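Side-chain contacts in alpha-galactosidase 1 (Saccharomyces cerevisiae, PDB 3LRK), which hydrolyses terminal, non-reducing alpha-D-galactose residues from alpha-D-galactosides, including galactose oligosaccharides, galactomannans and galactolipids, and works as a glycosylated homotetramer: residues A[59-63]-A[64-68]; A[263-266]-A[267-270]; A[269-273]-A[274-278]. The protein carries 1 engineered substitution. One frame throughout, in Å; residues are numbered along the deposited sequence.

All three contacts are turns or caps where loops of the alpha/beta barrel meet its helices and strands. Contact 1 joins helix 46-58 to strand 68-70; contacts 2 and 3 share Gly269 and Asn270 and carry the chain from strand 258-260 into helix 273-285. The centres of contacts 2 and 3 are about 8 Å apart, and Gly267 N lies 3.0 Å from Glu276 OE2, a probable hydrogen bond. Contact 1 is centred about 18 Å from contact 2 and about 21 Å from contact 3. Contacts 2 and 3 share the N-acetylglucosamine on Asn270, whereas Asp63 of contact 1 binds the chain C sugar. The Glu265 side chain of contact 2 is about 7 Å from that of the proton donor Asp209.

Contact 1: residues A[59-63]-A[64-68]; sequences LGLKD and MGYKY. With NAG (2-acetamido-2-deoxy-beta-D-glucopyranose), chain C.
Leu61 O is gripped by the backbone N-H groups of Met64 and Tyr66, which reach it from opposite faces of its carbonyl plane. Tyr66 N lies 3.2 Å from Leu61 O, tilted 23° from that plane; Met64 N, at 3.1 Å from Leu61 O, stands above it. Gly65 N adds a weak bond to Leu61 O but donates chiefly to Lys62 O, so consecutive N-H groups wind the chain into a tight bend. Glycine suits position 65: at phi 126° a side chain would press on the carbonyl oxygen of Met64.

The Tyr66 ring turns its edge to Leu61 O, which lies near the ring plane, 3.2 Å from Tyr66 CD2. Chi1 of -63° sets CG beside the backbone N, and Leu61 CD2 comes within 4.0 Å of Tyr66 CE2. The hydroxyl of Tyr66 bonds to Tyr307 O, so the residue combines apolar packing with a polar end. Lys62 and Lys67 touch through their methylene chains, CG to CG at 4.0 Å; Lys62 NZ bonds to Asn106 O and Ser57 OG, and that of Lys67 makes a weak bond to Thr424 OG1. Asp63 OD2 accepts from NAG N2 of chain C at 2.8 Å. Asp63 OD1 bonds to Thr424 OG1.

Gly60, with positive phi, closes helix 46-58 in a Schellman motif, and the bend then leads into barrel strand 68-70. Leu61 and Tyr66 pack on Ile292 of strand 290-292, while Met64 and Tyr66 lie against Ile313 of helix 310-316.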
loop_
_atom_site.group_PDB
_atom_site.type_symbol
_atom_site.label_atom_id
_atom_site.label_comp_id
_atom_site.label_asym_id
_atom_site.label_seq_id
_atom_site.Cartn_x
_atom_site.Cartn_y
_atom_site.Cartn_z
ATOM N N LEU A 59 -3.038 -22.231 -43.079
ATOM C CA LEU A 59 -1.677 -21.710 -42.858
ATOM C C LEU A 59 -0.781 -22.667 -42.067
ATOM O O LEU A 59 0.405 -22.395 -41.878
ATOM C CB LEU A 59 -1.704 -20.320 -42.193
ATOM C CG LEU A 59 -2.366 -19.167 -42.964
ATOM C CD1 LEU A 59 -2.400 -17.898 -42.107
ATOM C CD2 LEU A 59 -1.694 -18.897 -44.327
ATOM N N GLY A 60 -1.346 -23.780 -41.604
ATOM C CA GLY A 60 -0.582 -24.784 -40.861
ATOM C C GLY A 60 -0.318 -24.351 -39.429
ATOM O O GLY A 60 0.467 -24.972 -38.723
ATOM N N LEU A 61 -0.973 -23.267 -39.012
ATOM C CA LEU A 61 -0.821 -22.740 -37.652
ATOM C C LEU A 61 -1.568 -23.587 -36.626
ATOM O O LEU A 61 -1.085 -23.778 -35.504
ATOM C CB LEU A 61 -1.246 -21.272 -37.588
ATOM C CG LEU A 61 -0.272 -20.287 -38.253
ATOM C CD1 LEU A 61 -0.805 -18.870 -38.181
ATOM C CD2 LEU A 61 1.129 -20.371 -37.631
ATOM N N LYS A 62 -2.726 -24.117 -37.025
ATOM C CA LYS A 62 -3.478 -25.064 -36.190
ATOM C C LYS A 62 -2.603 -26.250 -35.774
ATOM O O LYS A 62 -2.528 -26.595 -34.591
ATOM C CB LYS A 62 -4.733 -25.559 -36.914
ATOM C CG LYS A 62 -5.568 -26.581 -36.116
ATOM C CD LYS A 62 -6.665 -27.219 -36.984
ATOM C CE LYS A 62 -6.116 -28.366 -37.840
ATOM N NZ LYS A 62 -7.110 -28.843 -38.841
ATOM N N ASP A 63 -1.927 -26.861 -36.746
ATOM C CA ASP A 63 -1.113 -28.039 -36.453
ATOM C C ASP A 63 0.228 -27.721 -35.784
ATOM O O ASP A 63 0.989 -28.639 -35.445
ATOM C CB ASP A 63 -0.945 -28.913 -37.702
ATOM C CG ASP A 63 -2.239 -29.589 -38.112
ATOM O OD1 ASP A 63 -2.788 -30.362 -37.305
ATOM O OD2 ASP A 63 -2.710 -29.356 -39.245
ATOM N N MET A 64 0.508 -26.432 -35.577
ATOM C CA MET A 64 1.634 -26.014 -34.730
ATOM C C MET A 64 1.210 -25.921 -33.260
ATOM O O MET A 64 2.051 -25.826 -32.364
ATOM C CB MET A 64 2.234 -24.682 -35.191
ATOM C CG MET A 64 2.815 -24.697 -36.600
ATOM S SD MET A 64 4.055 -23.419 -36.893
ATOM C CE MET A 64 5.417 -24.057 -35.908
ATOM N N GLY A 65 -0.098 -25.948 -33.028
ATOM C CA GLY A 65 -0.632 -25.973 -31.678
ATOM C C GLY A 65 -1.641 -24.876 -31.416
ATOM O O GLY A 65 -2.295 -24.893 -30.378
ATOM N N TYR A 66 -1.774 -23.934 -32.352
ATOM C CA TYR A 66 -2.748 -22.830 -32.224
ATOM C C TYR A 66 -4.174 -23.336 -32.455
ATOM O O TYR A 66 -4.765 -23.142 -33.529
ATOM C CB TYR A 66 -2.438 -21.688 -33.194
ATOM C CG TYR A 66 -1.114 -20.973 -32.991
ATOM C CD1 TYR A 66 -0.979 -19.936 -32.054
ATOM C CD2 TYR A 66 0.002 -21.307 -33.761
ATOM C CE1 TYR A 66 0.255 -19.255 -31.891
ATOM C CE2 TYR A 66 1.229 -20.640 -33.599
ATOM C CZ TYR A 66 1.347 -19.620 -32.671
ATOM O OH TYR A 66 2.557 -18.967 -32.542
ATOM N N LYS A 67 -4.727 -23.974 -31.431
ATOM C CA LYS A 67 -5.941 -24.780 -31.596
ATOM C C LYS A 67 -7.208 -24.237 -30.950
ATOM O O LYS A 67 -8.307 -24.677 -31.289
ATOM C CB LYS A 67 -5.681 -26.226 -31.151
ATOM C CG LYS A 67 -4.940 -27.023 -32.231
ATOM C CD LYS A 67 -4.657 -28.451 -31.819
ATOM C CE LYS A 67 -3.997 -29.203 -32.957
ATOM N NZ LYS A 67 -3.868 -30.664 -32.629
ATOM N N TYR A 68 -7.052 -23.300 -30.018
ATOM C CA TYR A 68 -8.206 -22.646 -29.400
ATOM C C TYR A 68 -8.650 -21.446 -30.237
ATOM O O TYR A 68 -7.893 -20.487 -30.414
ATOM C CB TYR A 68 -7.893 -22.215 -27.957
ATOM C CG TYR A 68 -7.862 -23.353 -26.971
ATOM C CD1 TYR A 68 -9.042 -23.943 -26.522
ATOM C CD2 TYR A 68 -6.653 -23.836 -26.474
ATOM C CE1 TYR A 68 -9.017 -24.999 -25.604
ATOM C CE2 TYR A 68 -6.615 -24.889 -25.560
ATOM C CZ TYR A 68 -7.798 -25.460 -25.129
ATOM O OH TYR A 68 -7.763 -26.496 -24.232
HETATM C C1 NAG C . -0.371 -32.395 -39.739
HETATM C C2 NAG C . -1.188 -32.013 -40.979
HETATM C C3 NAG C . -2.653 -32.453 -40.905
HETATM C C4 NAG C . -2.902 -33.832 -40.279
HETATM C C5 NAG C . -1.805 -34.279 -39.297
HETATM C C6 NAG C . -1.714 -35.801 -39.291
HETATM C C7 NAG C . -0.383 -30.027 -42.130
HETATM C C8 NAG C . -0.699 -28.606 -42.485
HETATM N N2 NAG C . -1.149 -30.581 -41.197
HETATM O O3 NAG C . -3.204 -32.437 -42.207
HETATM O O4 NAG C . -4.134 -33.765 -39.573
HETATM O O5 NAG C . -0.503 -33.789 -39.588
HETATM O O6 NAG C . -1.170 -36.223 -38.064
HETATM O O7 NAG C . 0.539 -30.622 -42.684
#

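Contact 2: residues A[263-266]-A[267-270]; sequences NLEV and GVGN. With NAG (2-acetamido-2-deoxy-beta-D-glucopyranose), chain B.
A type II beta turn from Glu265 to Val268 reverses the chain in the loop after barrel strand 258-260. Its closing bond runs from Val268 N to Glu265 O, 2.8 Å long with an angle of 148° at the hydrogen; the donor stands above the carbonyl plane. Gly267 takes the third position, where a type II turn needs positive phi (79°), and a CB there would clash with Val266 O.

Across the turn the long, flexible side chain of Glu265 bends at chi2 (-84°), which brings Glu265 OE1 back to Val268, 3.4 Å from CG1. The valine methyl thus lies beside a carboxylate oxygen, and Val268 CB is 3.3 Å from Glu265 O. The CB of Val266 is directed away from residues 267-270, and the side chain packs on Ser303 and Ile306 of helix 301-307, a place that suits a compact apolar residue. In the barrel the turn bridges this helix and helix 273-285, where Val266 also packs on Glu276.

Beyond the turn comes the N-glycosylation site: Asn270 ND2 is covalently joined to C1 of the chain B N-acetylglucosamine, whose N2 donates to Gly269 O at 2.8 Å. Asn270 OD1 accepts from Leu382 N of the second subunit.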
loop_
_atom_site.group_PDB
_atom_site.type_symbol
_atom_site.label_atom_id
_atom_site.label_comp_id
_atom_site.label_asym_id
_atom_site.label_seq_id
_atom_site.Cartn_x
_atom_site.Cartn_y
_atom_site.Cartn_z
ATOM N N ASN A 263 -2.929 -11.337 -25.171
ATOM C CA ASN A 263 -2.741 -11.784 -26.552
ATOM C C ASN A 263 -1.545 -11.098 -27.220
ATOM O O ASN A 263 -1.245 -9.931 -26.939
ATOM C CB ASN A 263 -3.994 -11.532 -27.384
ATOM C CG ASN A 263 -5.251 -12.155 -26.791
ATOM O OD1 ASN A 263 -5.224 -12.847 -25.758
ATOM N ND2 ASN A 263 -6.362 -11.917 -27.452
ATOM N N LEU A 264 -0.875 -11.839 -28.094
ATOM C CA LEU A 264 0.258 -11.345 -28.872
ATOM C C LEU A 264 -0.157 -10.245 -29.840
ATOM O O LEU A 264 -1.196 -10.344 -30.502
ATOM C CB LEU A 264 0.912 -12.507 -29.646
ATOM C CG LEU A 264 1.596 -13.545 -28.748
ATOM C CD1 LEU A 264 1.720 -14.933 -29.408
ATOM C CD2 LEU A 264 2.956 -13.021 -28.250
ATOM N N GLU A 265 0.667 -9.205 -29.916
ATOM C CA GLU A 265 0.428 -8.073 -30.789
ATOM C C GLU A 265 1.226 -8.218 -32.089
ATOM O O GLU A 265 1.259 -7.303 -32.912
ATOM C CB GLU A 265 0.778 -6.766 -30.076
ATOM C CG GLU A 265 -0.077 -6.486 -28.837
ATOM C CD GLU A 265 -1.417 -5.833 -29.153
ATOM O OE1 GLU A 265 -1.843 -5.786 -30.330
ATOM O OE2 GLU A 265 -2.063 -5.360 -28.204
ATOM N N VAL A 266 1.862 -9.377 -32.257
ATOM C CA VAL A 266 2.538 -9.714 -33.503
ATOM C C VAL A 266 1.512 -9.614 -34.637
ATOM O O VAL A 266 0.428 -10.190 -34.560
ATOM C CB VAL A 266 3.180 -11.130 -33.447
ATOM C CG1 VAL A 266 3.853 -11.488 -34.778
ATOM C CG2 VAL A 266 4.194 -11.223 -32.307
ATOM N N GLY A 267 1.851 -8.843 -35.666
ATOM C CA GLY A 267 0.950 -8.630 -36.796
ATOM C C GLY A 267 -0.153 -7.627 -36.519
ATOM O O GLY A 267 -1.079 -7.489 -37.322
ATOM N N VAL A 268 -0.069 -6.942 -35.378
ATOM C CA VAL A 268 -1.030 -5.891 -35.029
ATOM C C VAL A 268 -0.301 -4.549 -34.941
ATOM O O VAL A 268 0.790 -4.455 -34.375
ATOM C CB VAL A 268 -1.771 -6.170 -33.682
ATOM C CG1 VAL A 268 -2.906 -5.159 -33.452
ATOM C CG2 VAL A 268 -2.323 -7.587 -33.635
ATOM N N GLY A 269 -0.914 -3.510 -35.495
ATOM C CA GLY A 269 -0.341 -2.175 -35.448
ATOM C C GLY A 269 1.013 -2.101 -36.127
ATOM O O GLY A 269 1.242 -2.751 -37.157
ATOM N N ASN A 270 1.925 -1.339 -35.552
ATOM C CA ASN A 270 3.170 -0.988 -36.216
ATOM C C ASN A 270 4.473 -1.327 -35.496
ATOM O O ASN A 270 5.415 -0.610 -35.497
ATOM C CB ASN A 270 3.131 0.466 -36.650
ATOM C CG ASN A 270 1.855 0.819 -37.396
ATOM O OD1 ASN A 270 1.159 1.769 -37.070
ATOM N ND2 ASN A 270 1.564 0.070 -38.402
HETATM C C1 NAG B . 0.822 -0.320 -39.557
HETATM C C2 NAG B . -0.444 -1.080 -40.004
HETATM C C3 NAG B . -0.600 -1.302 -41.531
HETATM C C4 NAG B . 0.065 -0.201 -42.373
HETATM C C5 NAG B . 1.408 0.167 -41.762
HETATM C C6 NAG B . 2.189 1.198 -42.569
HETATM C C7 NAG B . -1.574 -3.104 -39.199
HETATM C C8 NAG B . -1.346 -4.581 -39.070
HETATM N N2 NAG B . -0.478 -2.354 -39.306
HETATM O O3 NAG B . -1.983 -1.412 -41.867
HETATM O O4 NAG B . 0.252 -0.630 -43.704
HETATM O O5 NAG B . 1.109 0.692 -40.491
HETATM O O6 NAG B . 3.470 1.332 -41.999
HETATM O O7 NAG B . -2.717 -2.642 -39.208
#

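Contact 3: residues A[269-273]-A[274-278]; sequences GNLTD and DEEKA. With NAG (2-acetamido-2-deoxy-beta-D-glucopyranose), chain B.
The extended backbone of Leu271 and Thr272 turns at Asp273 into helix 273-285, with the first helical bonds running from Glu276 N to Thr272 O and from Lys277 N to Asp273 O, each 3.0 Å. Thr272 is the N-cap and forms a capping box with Glu275. Its hydroxyl oxygen, Thr272 OG1, accepts from Glu275 N at 3.1 Å, and Glu275 OE1 in return accepts from Thr272 N at 3.0 Å with a nearly straight angle of 167°. Two backbone N-H groups at the start of the helix are thereby satisfied by side chains. Threonine fits because chi1 of 71° swings OG1 between its backbone N and carbonyl carbon, within reach of the helix. Glutamate fits because its chain, extended beyond CG, carries the carboxylate back to the cap, where OE1 is met on its anti side, 29° out of the carboxylate plane; OE2 bonds to His460 ND1.

Leu271 faces the first turn of the helix. Leu271 CB lies 3.6 Å from Glu276 CG, while Leu271 CD2 meets Glu275 OE1 at 3.7 Å; the Leu271 and Glu275 side chains cross at about a right angle. Glu276 CG thus packs on the leucine, and the Glu276 carboxylate bonds to Ser303 OG and forms a salt bridge with Lys300. Asp273 OD2 makes a salt bridge to Arg400 NH2, while Lys277 makes a cation-pi contact with Trp397. Lys277 CG nevertheless stays close to the helix backbone, 3.2 Å from Asp273 O.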
loop_
_atom_site.group_PDB
_atom_site.type_symbol
_atom_site.label_atom_id
_atom_site.label_comp_id
_atom_site.label_asym_id
_atom_site.label_seq_id
_atom_site.Cartn_x
_atom_site.Cartn_y
_atom_site.Cartn_z
ATOM N N GLY A 269 -0.914 -3.510 -35.495
ATOM C CA GLY A 269 -0.341 -2.175 -35.448
ATOM C C GLY A 269 1.013 -2.101 -36.127
ATOM O O GLY A 269 1.242 -2.751 -37.157
ATOM N N ASN A 270 1.925 -1.339 -35.552
ATOM C CA ASN A 270 3.170 -0.988 -36.216
ATOM C C ASN A 270 4.473 -1.327 -35.496
ATOM O O ASN A 270 5.415 -0.610 -35.497
ATOM C CB ASN A 270 3.131 0.466 -36.650
ATOM C CG ASN A 270 1.855 0.819 -37.396
ATOM O OD1 ASN A 270 1.159 1.769 -37.070
ATOM N ND2 ASN A 270 1.564 0.070 -38.402
ATOM N N LEU A 271 4.505 -2.476 -34.893
ATOM C CA LEU A 271 5.711 -2.982 -34.266
ATOM C C LEU A 271 6.742 -3.292 -35.355
ATOM O O LEU A 271 6.383 -3.744 -36.451
ATOM C CB LEU A 271 5.384 -4.224 -33.426
ATOM C CG LEU A 271 4.432 -3.996 -32.236
ATOM C CD1 LEU A 271 3.905 -5.320 -31.683
ATOM C CD2 LEU A 271 5.093 -3.167 -31.135
ATOM N N THR A 272 8.010 -3.009 -35.071
ATOM C CA THR A 272 9.090 -3.388 -35.987
ATOM C C THR A 272 9.257 -4.904 -35.944
ATOM O O THR A 272 8.670 -5.572 -35.086
ATOM C CB THR A 272 10.436 -2.683 -35.654
ATOM O OG1 THR A 272 10.988 -3.217 -34.439
ATOM C CG2 THR A 272 10.254 -1.160 -35.542
ATOM N N ASP A 273 10.045 -5.454 -36.862
ATOM C CA ASP A 273 10.306 -6.892 -36.864
ATOM C C ASP A 273 11.071 -7.313 -35.603
ATOM O O ASP A 273 10.790 -8.356 -35.019
ATOM C CB ASP A 273 11.071 -7.323 -38.120
ATOM C CG ASP A 273 11.098 -8.839 -38.299
ATOM O OD1 ASP A 273 10.025 -9.482 -38.227
ATOM O OD2 ASP A 273 12.201 -9.393 -38.508
ATOM N N ASP A 274 12.038 -6.501 -35.192
ATOM C CA ASP A 274 12.761 -6.768 -33.945
ATOM C C ASP A 274 11.842 -6.757 -32.725
ATOM O O ASP A 274 11.957 -7.626 -31.865
ATOM C CB ASP A 274 13.905 -5.778 -33.756
ATOM C CG ASP A 274 15.057 -6.053 -34.691
ATOM O OD1 ASP A 274 15.550 -7.203 -34.700
ATOM O OD2 ASP A 274 15.458 -5.116 -35.411
ATOM N N GLU A 275 10.942 -5.773 -32.667
ATOM C CA GLU A 275 9.977 -5.647 -31.578
ATOM C C GLU A 275 9.052 -6.861 -31.494
ATOM O O GLU A 275 8.778 -7.349 -30.401
ATOM C CB GLU A 275 9.159 -4.349 -31.706
ATOM C CG GLU A 275 9.941 -3.091 -31.323
ATOM C CD GLU A 275 9.176 -1.786 -31.547
ATOM O OE1 GLU A 275 8.252 -1.735 -32.386
ATOM O OE2 GLU A 275 9.520 -0.787 -30.885
ATOM N N GLU A 276 8.585 -7.343 -32.648
ATOM C CA GLU A 276 7.732 -8.522 -32.704
ATOM C C GLU A 276 8.476 -9.800 -32.298
ATOM O O GLU A 276 7.900 -10.658 -31.636
ATOM C CB GLU A 276 7.074 -8.670 -34.082
ATOM C CG GLU A 276 5.978 -7.630 -34.343
ATOM C CD GLU A 276 5.184 -7.872 -35.622
ATOM O OE1 GLU A 276 5.425 -8.878 -36.321
ATOM O OE2 GLU A 276 4.300 -7.043 -35.917
ATOM N N LYS A 277 9.757 -9.911 -32.663
ATOM C CA LYS A 277 10.579 -11.077 -32.279
ATOM C C LYS A 277 10.834 -11.115 -30.770
ATOM O O LYS A 277 10.751 -12.178 -30.144
ATOM C CB LYS A 277 11.932 -11.076 -33.005
ATOM C CG LYS A 277 11.867 -11.370 -34.509
ATOM C CD LYS A 277 13.191 -11.938 -35.024
ATOM C CE LYS A 277 14.305 -10.904 -35.010
ATOM N NZ LYS A 277 15.575 -11.467 -35.537
ATOM N N ALA A 278 11.169 -9.953 -30.210
ATOM C CA ALA A 278 11.374 -9.785 -28.768
ATOM C C ALA A 278 10.108 -10.159 -27.998
ATOM O O ALA A 278 10.163 -10.912 -27.030
ATOM C CB ALA A 278 11.780 -8.352 -28.459
HETATM C C1 NAG B . 0.822 -0.320 -39.557
HETATM C C2 NAG B . -0.444 -1.080 -40.004
HETATM C C3 NAG B . -0.600 -1.302 -41.531
HETATM C C4 NAG B . 0.065 -0.201 -42.373
HETATM C C5 NAG B . 1.408 0.167 -41.762
HETATM C C6 NAG B . 2.189 1.198 -42.569
HETATM C C7 NAG B . -1.574 -3.104 -39.199
HETATM C C8 NAG B . -1.346 -4.581 -39.070
HETATM N N2 NAG B . -0.478 -2.354 -39.306
HETATM O O3 NAG B . -1.983 -1.412 -41.867
HETATM O O4 NAG B . 0.252 -0.630 -43.704
HETATM O O5 NAG B . 1.109 0.692 -40.491
HETATM O O6 NAG B . 3.470 1.332 -41.999
HETATM O O7 NAG B . -2.717 -2.642 -39.208
HETATM O O HOH W 1 2.923 -4.973 -35.744
#